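Local coordinates for protein intramolecular trans-sialidase (Macrobdella decora, PDB 3SLI) that cleaves sialic acid from substrates such as 3'-sialyllactose by intramolecular trans-sialylation, probably releasing it as 2,7-anhydro-Neu5Ac, at residues Ser21-Ala26 with Tyr30-Thr35; Gly37-Ser42 with Phe69-Thr74; Ser53-Gly58 with Ile175-Asn180; Ala114-Ala119 with Glu185-Ala190. All blocks are in the same frame, centred on the assembly; numbering follows the deposited sequence.

Contact 1 of 4, residues Ser21-Ala26 with Tyr30-Thr35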
loop_
_atom_site.group_PDB
_atom_site.type_symbol
_atom_site.label_atom_id
_atom_site.label_comp_id
_atom_site.label_asym_id
_atom_site.label_seq_id
_atom_site.Cartn_x
_atom_site.Cartn_y
_atom_site.Cartn_z
ATOM N N SER A 21 -6.664 -39.814 3.528
ATOM C CA SER A 21 -6.331 -40.635 2.370
ATOM C C SER A 21 -7.427 -40.732 1.312
ATOM O O SER A 21 -8.575 -41.043 1.622
ATOM C CB SER A 21 -5.948 -42.044 2.815
ATOM O OG SER A 21 -5.751 -42.884 1.685
ATOM N N LEU A 22 -7.057 -40.486 0.059
ATOM C CA LEU A 22 -7.982 -40.573 -1.068
ATOM C C LEU A 22 -7.580 -41.753 -1.961
ATOM O O LEU A 22 -7.993 -41.844 -3.123
ATOM C CB LEU A 22 -7.947 -39.283 -1.885
ATOM C CG LEU A 22 -8.501 -38.046 -1.183
ATOM C CD1 LEU A 22 -8.361 -36.841 -2.088
ATOM C CD2 LEU A 22 -9.952 -38.284 -0.801
ATOM N N ASP A 23 -6.759 -42.645 -1.410
ATOM C CA ASP A 23 -6.270 -43.815 -2.130
ATOM C C ASP A 23 -7.376 -44.778 -2.576
ATOM O O ASP A 23 -7.228 -45.436 -3.601
ATOM C CB ASP A 23 -5.228 -44.574 -1.282
ATOM C CG ASP A 23 -3.974 -43.742 -0.980
ATOM O OD1 ASP A 23 -3.830 -42.635 -1.530
ATOM O OD2 ASP A 23 -3.123 -44.204 -0.187
ATOM N N GLN A 24 -8.474 -44.863 -1.821
ATOM C CA GLN A 24 -9.563 -45.773 -2.184
ATOM C C GLN A 24 -10.596 -45.208 -3.165
ATOM O O GLN A 24 -11.536 -45.916 -3.536
ATOM C CB GLN A 24 -10.262 -46.366 -0.938
ATOM C CG GLN A 24 -11.178 -45.422 -0.102
ATOM C CD GLN A 24 -12.560 -45.093 -0.724
ATOM O OE1 GLN A 24 -13.123 -44.021 -0.468
ATOM N NE2 GLN A 24 -13.108 -46.016 -1.513
ATOM N N GLU A 25 -10.446 -43.945 -3.564
ATOM C CA GLU A 25 -11.384 -43.343 -4.509
ATOM C C GLU A 25 -11.271 -44.054 -5.852
ATOM O O GLU A 25 -10.176 -44.444 -6.265
ATOM C CB GLU A 25 -11.108 -41.847 -4.693
ATOM C CG GLU A 25 -11.338 -41.001 -3.446
ATOM C CD GLU A 25 -12.786 -40.982 -3.005
ATOM O OE1 GLU A 25 -13.669 -40.697 -3.846
ATOM O OE2 GLU A 25 -13.043 -41.251 -1.815
ATOM N N ALA A 26 -12.399 -44.197 -6.543
ATOM C CA ALA A 26 -12.436 -44.876 -7.833
ATOM C C ALA A 26 -11.434 -44.318 -8.844
ATOM O O ALA A 26 -10.814 -45.078 -9.602
ATOM C CB ALA A 26 -13.856 -44.832 -8.409
ATOM N N TYR A 30 -6.198 -42.874 -11.709
ATOM C CA TYR A 30 -6.044 -41.876 -12.764
ATOM C C TYR A 30 -5.294 -40.651 -12.234
ATOM O O TYR A 30 -4.418 -40.113 -12.905
ATOM C CB TYR A 30 -7.404 -41.446 -13.305
ATOM C CG TYR A 30 -8.223 -42.584 -13.869
ATOM C CD1 TYR A 30 -7.710 -43.402 -14.880
ATOM C CD2 TYR A 30 -9.491 -42.864 -13.365
ATOM C CE1 TYR A 30 -8.443 -44.475 -15.371
ATOM C CE2 TYR A 30 -10.230 -43.932 -13.846
ATOM C CZ TYR A 30 -9.703 -44.736 -14.845
ATOM O OH TYR A 30 -10.422 -45.821 -15.293
ATOM N N VAL A 31 -5.646 -40.222 -11.026
ATOM C CA VAL A 31 -5.010 -39.056 -10.404
ATOM C C VAL A 31 -3.507 -39.289 -10.202
ATOM O O VAL A 31 -2.692 -38.387 -10.439
ATOM C CB VAL A 31 -5.705 -38.693 -9.056
ATOM C CG1 VAL A 31 -5.002 -37.518 -8.383
ATOM C CG2 VAL A 31 -7.177 -38.339 -9.304
ATOM N N LYS A 32 -3.139 -40.520 -9.850
ATOM C CA LYS A 32 -1.729 -40.870 -9.633
ATOM C C LYS A 32 -0.903 -40.880 -10.914
ATOM O O LYS A 32 0.323 -41.020 -10.854
ATOM C CB LYS A 32 -1.594 -42.237 -8.948
ATOM C CG LYS A 32 -2.052 -42.285 -7.508
ATOM C CD LYS A 32 -2.090 -43.723 -6.989
ATOM C CE LYS A 32 -2.776 -43.778 -5.624
ATOM N NZ LYS A 32 -2.872 -45.145 -5.022
ATOM N N ALA A 33 -1.557 -40.700 -12.064
ATOM C CA ALA A 33 -0.862 -40.710 -13.350
ATOM C C ALA A 33 -1.188 -39.531 -14.275
ATOM O O ALA A 33 -0.880 -39.570 -15.463
ATOM C CB ALA A 33 -1.135 -42.035 -14.072
ATOM N N MET A 34 -1.747 -38.458 -13.720
ATOM C CA MET A 34 -2.107 -37.274 -14.507
ATOM C C MET A 34 -0.955 -36.658 -15.292
ATOM O O MET A 34 0.118 -36.384 -14.742
ATOM C CB MET A 34 -2.717 -36.208 -13.599
ATOM C CG MET A 34 -4.040 -36.613 -13.003
ATOM S SD MET A 34 -4.616 -35.485 -11.730
ATOM C CE MET A 34 -5.313 -34.160 -12.734
ATOM N N THR A 35 -1.180 -36.433 -16.580
ATOM C CA THR A 35 -0.172 -35.834 -17.445
ATOM C C THR A 35 -0.345 -34.317 -17.440
ATOM O O THR A 35 0.544 -33.580 -17.869
ATOM C CB THR A 35 -0.300 -36.361 -18.888
ATOM O OG1 THR A 35 -1.637 -36.143 -19.357
ATOM C CG2 THR A 35 -0.004 -37.851 -18.929
#

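Contact 2 of 4, residues Gly37-Ser42 with Phe69-Thr74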
loop_
_atom_site.group_PDB
_atom_site.type_symbol
_atom_site.label_atom_id
_atom_site.label_comp_id
_atom_site.label_asym_id
_atom_site.label_seq_id
_atom_site.Cartn_x
_atom_site.Cartn_y
_atom_site.Cartn_z
ATOM N N GLY A 37 -3.874 -31.294 -16.030
ATOM C CA GLY A 37 -5.149 -31.241 -15.340
ATOM C C GLY A 37 -5.449 -29.961 -14.590
ATOM O O GLY A 37 -4.727 -28.972 -14.706
ATOM N N THR A 38 -6.511 -29.995 -13.794
ATOM C CA THR A 38 -6.934 -28.843 -13.009
ATOM C C THR A 38 -7.434 -29.314 -11.650
ATOM O O THR A 38 -8.135 -30.320 -11.556
ATOM C CB THR A 38 -8.106 -28.082 -13.698
ATOM O OG1 THR A 38 -7.777 -27.813 -15.071
ATOM C CG2 THR A 38 -8.373 -26.757 -12.986
ATOM N N ILE A 39 -7.038 -28.620 -10.590
ATOM C CA ILE A 39 -7.502 -28.961 -9.253
ATOM C C ILE A 39 -8.106 -27.706 -8.663
ATOM O O ILE A 39 -7.514 -26.629 -8.735
ATOM C CB ILE A 39 -6.378 -29.438 -8.294
ATOM C CG1 ILE A 39 -5.721 -30.724 -8.805
ATOM C CG2 ILE A 39 -6.955 -29.685 -6.906
ATOM C CD1 ILE A 39 -4.490 -30.481 -9.638
ATOM N N ILE A 40 -9.318 -27.829 -8.155
ATOM C CA ILE A 40 -9.970 -26.696 -7.536
ATOM C C ILE A 40 -10.532 -27.145 -6.206
ATOM O O ILE A 40 -11.159 -28.206 -6.105
ATOM C CB ILE A 40 -11.057 -26.054 -8.452
ATOM C CG1 ILE A 40 -11.938 -25.105 -7.641
ATOM C CG2 ILE A 40 -11.879 -27.107 -9.150
ATOM C CD1 ILE A 40 -12.465 -23.977 -8.452
ATOM N N LEU A 41 -10.242 -26.380 -5.161
ATOM C CA LEU A 41 -10.741 -26.735 -3.853
ATOM C C LEU A 41 -11.067 -25.562 -2.954
ATOM O O LEU A 41 -10.499 -24.473 -3.079
ATOM C CB LEU A 41 -9.810 -27.725 -3.140
ATOM C CG LEU A 41 -8.382 -27.432 -2.684
ATOM C CD1 LEU A 41 -8.012 -28.505 -1.675
ATOM C CD2 LEU A 41 -7.401 -27.451 -3.846
ATOM N N SER A 42 -12.049 -25.801 -2.096
ATOM C CA SER A 42 -12.544 -24.844 -1.122
ATOM C C SER A 42 -12.057 -25.378 0.225
ATOM O O SER A 42 -12.234 -26.558 0.516
ATOM C CB SER A 42 -14.078 -24.856 -1.173
ATOM O OG SER A 42 -14.653 -23.948 -0.252
ATOM N N PHE A 69 3.916 -33.911 -5.546
ATOM C CA PHE A 69 3.301 -32.700 -6.053
ATOM C C PHE A 69 2.315 -32.288 -4.971
ATOM O O PHE A 69 1.620 -33.139 -4.415
ATOM C CB PHE A 69 2.520 -32.938 -7.352
ATOM C CG PHE A 69 1.485 -31.868 -7.631
ATOM C CD1 PHE A 69 1.865 -30.626 -8.137
ATOM C CD2 PHE A 69 0.137 -32.082 -7.317
ATOM C CE1 PHE A 69 0.926 -29.613 -8.322
ATOM C CE2 PHE A 69 -0.809 -31.075 -7.496
ATOM C CZ PHE A 69 -0.414 -29.839 -7.999
ATOM N N HIS A 70 2.270 -31.001 -4.643
ATOM C CA HIS A 70 1.319 -30.532 -3.644
ATOM C C HIS A 70 0.959 -29.062 -3.823
ATOM O O HIS A 70 1.730 -28.288 -4.411
ATOM C CB HIS A 70 1.802 -30.831 -2.203
ATOM C CG HIS A 70 2.744 -29.811 -1.618
ATOM N ND1 HIS A 70 3.970 -29.509 -2.171
ATOM C CD2 HIS A 70 2.660 -29.084 -0.475
ATOM C CE1 HIS A 70 4.604 -28.646 -1.392
ATOM N NE2 HIS A 70 3.830 -28.374 -0.358
ATOM N N ILE A 71 -0.271 -28.730 -3.438
ATOM C CA ILE A 71 -0.774 -27.357 -3.472
ATOM C C ILE A 71 -0.846 -27.050 -1.981
ATOM O O ILE A 71 -1.447 -27.817 -1.234
ATOM C CB ILE A 71 -2.209 -27.275 -4.055
ATOM C CG1 ILE A 71 -2.242 -27.811 -5.487
ATOM C CG2 ILE A 71 -2.721 -25.822 -4.012
ATOM C CD1 ILE A 71 -3.649 -27.904 -6.067
ATOM N N TYR A 72 -0.258 -25.935 -1.550
ATOM C CA TYR A 72 -0.237 -25.596 -0.125
ATOM C C TYR A 72 -0.542 -24.125 0.144
ATOM O O TYR A 72 -0.519 -23.299 -0.770
ATOM C CB TYR A 72 1.154 -25.924 0.472
ATOM C CG TYR A 72 2.270 -25.017 -0.035
ATOM C CD1 TYR A 72 2.506 -23.768 0.554
ATOM C CD2 TYR A 72 3.017 -25.358 -1.162
ATOM C CE1 TYR A 72 3.434 -22.883 0.025
ATOM C CE2 TYR A 72 3.959 -24.477 -1.699
ATOM C CZ TYR A 72 4.157 -23.237 -1.102
ATOM O OH TYR A 72 5.053 -22.346 -1.644
ATOM N N ILE A 73 -0.804 -23.822 1.415
ATOM C CA ILE A 73 -1.036 -22.460 1.886
ATOM C C ILE A 73 -0.125 -22.286 3.114
ATOM O O ILE A 73 0.381 -23.277 3.663
ATOM C CB ILE A 73 -2.525 -22.189 2.276
ATOM C CG1 ILE A 73 -3.056 -23.264 3.225
ATOM C CG2 ILE A 73 -3.384 -22.061 1.015
ATOM C CD1 ILE A 73 -3.378 -22.768 4.627
ATOM N N THR A 74 0.142 -21.044 3.509
ATOM C CA THR A 74 0.984 -20.798 4.678
ATOM C C THR A 74 0.179 -20.013 5.703
ATOM O O THR A 74 -0.813 -19.362 5.353
ATOM C CB THR A 74 2.269 -19.998 4.324
ATOM O OG1 THR A 74 1.941 -18.619 4.089
ATOM C CG2 THR A 74 2.954 -20.587 3.086
#

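Contact 3 of 4, residues Ser53-Gly58 with Ile175-Asn180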
loop_
_atom_site.group_PDB
_atom_site.type_symbol
_atom_site.label_atom_id
_atom_site.label_comp_id
_atom_site.label_asym_id
_atom_site.label_seq_id
_atom_site.Cartn_x
_atom_site.Cartn_y
_atom_site.Cartn_z
ATOM N N SER A 53 -0.246 -28.334 3.352
ATOM C CA SER A 53 -0.635 -28.915 2.067
ATOM C C SER A 53 -2.144 -29.113 2.078
ATOM O O SER A 53 -2.708 -29.615 3.055
ATOM C CB SER A 53 0.004 -30.297 1.856
ATOM O OG SER A 53 1.403 -30.230 1.682
ATOM N N LEU A 54 -2.788 -28.699 0.995
ATOM C CA LEU A 54 -4.227 -28.851 0.826
ATOM C C LEU A 54 -4.505 -30.188 0.119
ATOM O O LEU A 54 -5.369 -30.965 0.532
ATOM C CB LEU A 54 -4.742 -27.708 -0.048
ATOM C CG LEU A 54 -5.370 -26.475 0.590
ATOM C CD1 LEU A 54 -4.998 -26.334 2.046
ATOM C CD2 LEU A 54 -5.000 -25.260 -0.224
ATOM N N PHE A 55 -3.707 -30.460 -0.911
ATOM C CA PHE A 55 -3.839 -31.662 -1.733
ATOM C C PHE A 55 -2.456 -32.058 -2.233
ATOM O O PHE A 55 -1.674 -31.191 -2.631
ATOM C CB PHE A 55 -4.747 -31.334 -2.929
ATOM C CG PHE A 55 -4.799 -32.409 -3.987
ATOM C CD1 PHE A 55 -5.658 -33.499 -3.851
ATOM C CD2 PHE A 55 -4.006 -32.316 -5.132
ATOM C CE1 PHE A 55 -5.730 -34.487 -4.844
ATOM C CE2 PHE A 55 -4.069 -33.299 -6.132
ATOM C CZ PHE A 55 -4.935 -34.383 -5.983
ATOM N N SER A 56 -2.164 -33.359 -2.229
ATOM C CA SER A 56 -0.873 -33.862 -2.703
ATOM C C SER A 56 -0.973 -35.263 -3.305
ATOM O O SER A 56 -1.878 -36.038 -2.981
ATOM C CB SER A 56 0.158 -33.901 -1.566
ATOM O OG SER A 56 -0.223 -34.824 -0.564
ATOM N N VAL A 57 -0.017 -35.572 -4.164
ATOM C CA VAL A 57 0.081 -36.865 -4.820
ATOM C C VAL A 57 1.586 -37.109 -4.903
ATOM O O VAL A 57 2.335 -36.234 -5.351
ATOM C CB VAL A 57 -0.511 -36.838 -6.263
ATOM C CG1 VAL A 57 -0.456 -38.236 -6.884
ATOM C CG2 VAL A 57 -1.949 -36.343 -6.249
ATOM N N GLY A 58 2.042 -38.257 -4.423
ATOM C CA GLY A 58 3.462 -38.531 -4.489
ATOM C C GLY A 58 3.885 -39.892 -3.989
ATOM O O GLY A 58 3.073 -40.814 -3.842
ATOM N N ILE A 175 -13.479 -30.478 -3.260
ATOM C CA ILE A 175 -12.338 -30.665 -4.138
ATOM C C ILE A 175 -12.803 -31.390 -5.396
ATOM O O ILE A 175 -13.602 -32.323 -5.323
ATOM C CB ILE A 175 -11.160 -31.453 -3.492
ATOM C CG1 ILE A 175 -10.003 -31.531 -4.497
ATOM C CG2 ILE A 175 -11.595 -32.854 -3.050
ATOM C CD1 ILE A 175 -8.786 -32.261 -3.999
ATOM N N LYS A 176 -12.343 -30.902 -6.539
ATOM C CA LYS A 176 -12.652 -31.476 -7.841
ATOM C C LYS A 176 -11.338 -31.535 -8.599
ATOM O O LYS A 176 -10.604 -30.540 -8.663
ATOM C CB LYS A 176 -13.637 -30.594 -8.616
ATOM C CG LYS A 176 -15.077 -30.670 -8.142
ATOM C CD LYS A 176 -15.950 -29.721 -8.944
ATOM C CE LYS A 176 -17.426 -29.906 -8.613
ATOM N NZ LYS A 176 -17.733 -29.671 -7.171
ATOM N N VAL A 177 -11.021 -32.712 -9.125
ATOM C CA VAL A 177 -9.794 -32.921 -9.883
ATOM C C VAL A 177 -10.210 -33.298 -11.305
ATOM O O VAL A 177 -10.937 -34.283 -11.493
ATOM C CB VAL A 177 -8.950 -34.078 -9.275
ATOM C CG1 VAL A 177 -7.639 -34.235 -10.026
ATOM C CG2 VAL A 177 -8.693 -33.832 -7.798
ATOM N N TYR A 178 -9.773 -32.498 -12.282
ATOM C CA TYR A 178 -10.063 -32.698 -13.710
ATOM C C TYR A 178 -8.801 -33.109 -14.458
ATOM O O TYR A 178 -7.715 -32.610 -14.168
ATOM C CB TYR A 178 -10.527 -31.388 -14.355
ATOM C CG TYR A 178 -11.795 -30.801 -13.803
ATOM C CD1 TYR A 178 -11.797 -30.104 -12.598
ATOM C CD2 TYR A 178 -12.999 -30.919 -14.503
ATOM C CE1 TYR A 178 -12.965 -29.535 -12.097
ATOM C CE2 TYR A 178 -14.173 -30.356 -14.016
ATOM C CZ TYR A 178 -14.150 -29.666 -12.814
ATOM O OH TYR A 178 -15.311 -29.109 -12.324
ATOM N N SER A 179 -8.943 -33.981 -15.449
ATOM C CA SER A 179 -7.796 -34.392 -16.250
ATOM C C SER A 179 -7.523 -33.319 -17.301
ATOM O O SER A 179 -6.421 -33.221 -17.842
ATOM C CB SER A 179 -8.089 -35.718 -16.960
ATOM O OG SER A 179 -9.167 -35.562 -17.867
ATOM N N ASN A 180 -8.554 -32.543 -17.617
ATOM C CA ASN A 180 -8.469 -31.481 -18.615
ATOM C C ASN A 180 -8.116 -30.116 -18.009
ATOM O O ASN A 180 -8.321 -29.878 -16.814
ATOM C CB ASN A 180 -9.796 -31.387 -19.390
ATOM C CG ASN A 180 -10.999 -31.217 -18.479
ATOM O OD1 ASN A 180 -11.270 -32.058 -17.630
ATOM N ND2 ASN A 180 -11.734 -30.128 -18.660
#

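Contact 4 of 4, residues Ala114-Ala119 with Glu185-Ala190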
loop_
_atom_site.group_PDB
_atom_site.type_symbol
_atom_site.label_atom_id
_atom_site.label_comp_id
_atom_site.label_asym_id
_atom_site.label_seq_id
_atom_site.Cartn_x
_atom_site.Cartn_y
_atom_site.Cartn_z
ATOM N N ALA A 114 -7.293 -22.730 -7.025
ATOM C CA ALA A 114 -7.194 -23.607 -8.184
ATOM C C ALA A 114 -5.815 -23.590 -8.809
ATOM O O ALA A 114 -5.137 -22.560 -8.843
ATOM C CB ALA A 114 -8.231 -23.221 -9.247
ATOM N N LEU A 115 -5.395 -24.754 -9.285
ATOM C CA LEU A 115 -4.129 -24.880 -9.975
ATOM C C LEU A 115 -4.466 -25.494 -11.325
ATOM O O LEU A 115 -5.172 -26.505 -11.402
ATOM C CB LEU A 115 -3.154 -25.801 -9.239
ATOM C CG LEU A 115 -2.011 -26.119 -10.205
ATOM C CD1 LEU A 115 -0.972 -25.014 -10.176
ATOM C CD2 LEU A 115 -1.416 -27.463 -9.918
ATOM N N LYS A 116 -3.954 -24.883 -12.375
ATOM C CA LYS A 116 -4.171 -25.363 -13.724
ATOM C C LYS A 116 -2.817 -25.770 -14.319
ATOM O O LYS A 116 -1.875 -24.967 -14.337
ATOM C CB LYS A 116 -4.818 -24.245 -14.543
ATOM C CG LYS A 116 -4.886 -24.459 -16.037
ATOM C CD LYS A 116 -5.433 -23.189 -16.664
ATOM C CE LYS A 116 -5.402 -23.242 -18.160
ATOM N NZ LYS A 116 -6.075 -22.035 -18.716
ATOM N N ALA A 117 -2.707 -27.036 -14.726
ATOM C CA ALA A 117 -1.488 -27.571 -15.342
ATOM C C ALA A 117 -1.855 -27.841 -16.801
ATOM O O ALA A 117 -2.463 -28.862 -17.131
ATOM C CB ALA A 117 -1.044 -28.859 -14.641
ATOM N N ASP A 118 -1.474 -26.901 -17.656
ATOM C CA ASP A 118 -1.784 -26.906 -19.081
ATOM C C ASP A 118 -0.646 -27.464 -19.940
ATOM O O ASP A 118 0.283 -26.733 -20.300
ATOM C CB ASP A 118 -2.091 -25.451 -19.470
ATOM C CG ASP A 118 -2.712 -25.301 -20.844
ATOM O OD1 ASP A 118 -2.622 -26.217 -21.689
ATOM O OD2 ASP A 118 -3.285 -24.216 -21.075
ATOM N N ALA A 119 -0.759 -28.732 -20.325
ATOM C CA ALA A 119 0.260 -29.376 -21.151
ATOM C C ALA A 119 0.428 -28.713 -22.516
ATOM O O ALA A 119 1.546 -28.437 -22.942
ATOM C CB ALA A 119 -0.052 -30.856 -21.316
ATOM N N GLU A 185 -11.006 -18.240 -17.415
ATOM C CA GLU A 185 -12.326 -17.673 -17.187
ATOM C C GLU A 185 -13.136 -18.544 -16.225
ATOM O O GLU A 185 -13.711 -18.050 -15.250
ATOM C CB GLU A 185 -13.051 -17.508 -18.531
ATOM C CG GLU A 185 -12.390 -16.507 -19.516
ATOM C CD GLU A 185 -10.957 -16.885 -19.971
ATOM O OE1 GLU A 185 -10.708 -18.059 -20.345
ATOM O OE2 GLU A 185 -10.079 -15.986 -19.969
ATOM N N GLU A 186 -13.163 -19.848 -16.484
ATOM C CA GLU A 186 -13.896 -20.772 -15.622
ATOM C C GLU A 186 -13.318 -20.784 -14.205
ATOM O O GLU A 186 -14.059 -20.930 -13.231
ATOM C CB GLU A 186 -13.838 -22.201 -16.169
ATOM C CG GLU A 186 -14.479 -22.405 -17.525
ATOM C CD GLU A 186 -14.350 -23.846 -18.005
ATOM O OE1 GLU A 186 -15.075 -24.716 -17.467
ATOM O OE2 GLU A 186 -13.512 -24.105 -18.901
ATOM N N LEU A 187 -11.995 -20.662 -14.101
ATOM C CA LEU A 187 -11.323 -20.682 -12.799
ATOM C C LEU A 187 -11.496 -19.389 -12.003
ATOM O O LEU A 187 -11.644 -19.436 -10.781
ATOM C CB LEU A 187 -9.848 -21.070 -12.956
ATOM C CG LEU A 187 -9.689 -22.499 -13.505
ATOM C CD1 LEU A 187 -8.223 -22.835 -13.772
ATOM C CD2 LEU A 187 -10.313 -23.492 -12.529
ATOM N N ILE A 188 -11.500 -18.252 -12.695
ATOM C CA ILE A 188 -11.721 -16.945 -12.063
ATOM C C ILE A 188 -13.133 -17.008 -11.471
ATOM O O ILE A 188 -13.363 -16.664 -10.315
ATOM C CB ILE A 188 -11.685 -15.787 -13.117
ATOM C CG1 ILE A 188 -10.266 -15.551 -13.639
ATOM C CG2 ILE A 188 -12.268 -14.506 -12.530
ATOM C CD1 ILE A 188 -9.292 -15.030 -12.602
ATOM N N GLN A 189 -14.068 -17.488 -12.284
ATOM C CA GLN A 189 -15.465 -17.635 -11.900
ATOM C C GLN A 189 -15.619 -18.612 -10.720
ATOM O O GLN A 189 -16.221 -18.276 -9.696
ATOM C CB GLN A 189 -16.258 -18.131 -13.114
ATOM C CG GLN A 189 -17.754 -18.236 -12.910
ATOM C CD GLN A 189 -18.422 -16.883 -12.850
ATOM O OE1 GLN A 189 -18.077 -15.969 -13.605
ATOM N NE2 GLN A 189 -19.389 -16.743 -11.949
ATOM N N ALA A 190 -15.050 -19.809 -10.857
ATOM C CA ALA A 190 -15.129 -20.829 -9.814
ATOM C C ALA A 190 -14.546 -20.385 -8.472
ATOM O O ALA A 190 -15.166 -20.593 -7.426
ATOM C CB ALA A 190 -14.444 -22.100 -10.276
#

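Contact 1 of 4, residues Ser21-Ala26 with Tyr30-Thr35
The phenol ring of Tyr30 meets the carbonyl of Ala26 obliquely, CE2 lying 4.4 Å from Ala26 O. Tyr30 also packs on Pro2. The second flat group, the carboxylate of Asp23, has Lys32 for a neighbour: OD1 of Asp23 stands 4.4 Å from both CE and NZ of Lys32. That is proximity of opposite charges rather than a salt bridge, and at this separation any attraction is probably modest; OD1 has a closer partner, the backbone N of Val153, from which it accepts a hydrogen bond. Lys32 gets this far by running out fully extended beyond CG, its chi4 at 180°. The turn holding Asp23 is shaped locally: Ser21 OG accepts from the backbone N of Asp23 at 3.3 Å, an ST turn, and a type I turn follows from Leu22 to Glu25. A second type I turn, Val31 to Met34, carries Lys32. One turn thus precedes the short helix 28-31 and the other overlaps its end, carrying the chain out of it, at the surface where the chain leaves edge strand 20-21 beside strand 152-155, while Val31 faces inward onto Phe55 and Val57 of strand 51-58.

Contact 2 of 4, residues Gly37-Ser42 with Phe69-Thr74
Ile39 and Ile71 make the central apolar contact between two strands that belong to different sheets. The terminal CD1 of Ile71 comes to 3.8 Å from CB of Ile39 and lies just as near its CG2, so the methyl presses against the branch point of the other residue; the two side chains slide past each other in opposite directions. Both isoleucines place CG1 beside the backbone N, and at Ile71 the chain then runs straight on (chi2 174°), which carries CD1 across the gap. A looser aliphatic touch adds Leu41, whose CD2 is 4.4 Å from the same CD1 of Ile71. The aromatic contribution is Phe69: its CE2 approaches CD1 of Ile39 at 4.3 Å, obliquely to the ring. Polar pairing plays no part between these strands, whose axes pass 10.3 Å apart at 31°, the face-to-face packing of a beta sandwich. Strand 37-45 is hydrogen-bonded between strands 107-118 and 170-178 in one sheet, strand 67-74 lies between strands 51-58 and 79-85 in the other, and Leu115 of strand 107-118 packs against both Phe69 and Ile71 to extend the core.

Contact 3 of 4, residues Ser53-Gly58 with Ile175-Asn180
Phe55 and Ile175, with CA atoms 8.9 Å apart, face one another from strands of different sheets, Phe55 sitting at a classic beta bulge where Leu54 and Phe55 both oppose Ile71 and the chain turns a corner. From that bulge the aromatic ring reaches into the space between the sheets, CG anti to the backbone N with chi1 171°. Ile175 meets it with its outermost methyl. CD1 of Ile175 comes within 3.4 Å of Phe55 CD1, a tight van der Waals contact, and stays close to the neighbouring ring atoms as well, at 3.9 Å from Phe55 CE1. The approach is oblique to the ring, and the two side chains cross at about a right angle. The methyl reaches that place because the isoleucine is fully extended, with chi1 and chi2 both near 180°. Farther along the ring, Phe55 CZ touches CG2 of Val177 at 4.2 Å, again obliquely, so the aromatic group spans two residues on the same face of strand 170-178. Other side chains close in around them: Val31 packs on Phe55, Met34 on Val177, and Leu41 of strand 37-45 on Ile175. Lys176, between the two aliphatic residues in sequence, sends its amino group elsewhere, to a salt bridge with Asp174. Everything that meets across the contact is carbon and buried. Such an interface draws its stability from hydrophobic burial and close fit rather than from directional bonds, as is usual for the interior of a beta sandwich.

Contact 4 of 4, residues Ala114-Ala119 with Glu185-Ala190
Leu187 supplies the whole helical side of this contact, its two methyls dividing the work between two residues of strand 107-118. The apolar part is the meeting of Leu187 CD2 with the CB of Ala114, 3.9 Å apart. The small alanine side chain is consistent with the close approach of the backbones there, the CA atoms of Ala114 and Leu187 being 6.8 Å apart. The aliphatic part of a charged residue provides the second surface: CD1 of Leu187 is 3.8 Å from CB of Lys116 and 4.0 Å from its CD, so the methyl touches the lysine chain at two points. That chain is extended throughout, with CG anti to the backbone N (chi1 169°), and it crosses the leucine obliquely. Leu187 itself carries CG beside its backbone N; with CD1 anti to CA (chi2 175°), CD1 reaches Lys116 while CD2, the other branch, meets Ala114. Phe127 of strand 123-128, Thr38 of strand 37-45 and Leu182 also touch Leu187, so the side chain sits among residues from three neighbouring strands and the preceding loop. The electrostatic part lies at the far end of Lys116. NZ makes a salt bridge with Asp184, the first residue of helix 184-191, and a weak hydrogen bond to Leu182 O; Glu185 OE1 is farther off, 6.3 Å from NZ. The lysine therefore plays a double role, its methylenes covering the leucine while its ammonium group pairs with the carboxylate of Asp184 at the start of the helix. Hydrophobic packing and charge pairing together join helix 184-191 to the outer face of the sheet.

Overall arrangement
All four contacts lie in the N-terminal sialidase domain, a beta sandwich of the concanavalin type, on one side of the chain's centre and apart from the propeller-like domain. Contacts 2 and 3, with centres 6 Å apart, both bridge the two sheets, and their segments alternate along the chain. Contact 4 lies about 11 Å from contact 2, centre to centre, and covers the other face of the sheet that includes strands 37-45 and 107-118. Contact 1 comes first in sequence and sits at the surface about 9 Å from contact 3, which it touches through Val31 and Met34. Apolar packing between the sheets, and of a helix on the outer face, thus holds this domain together.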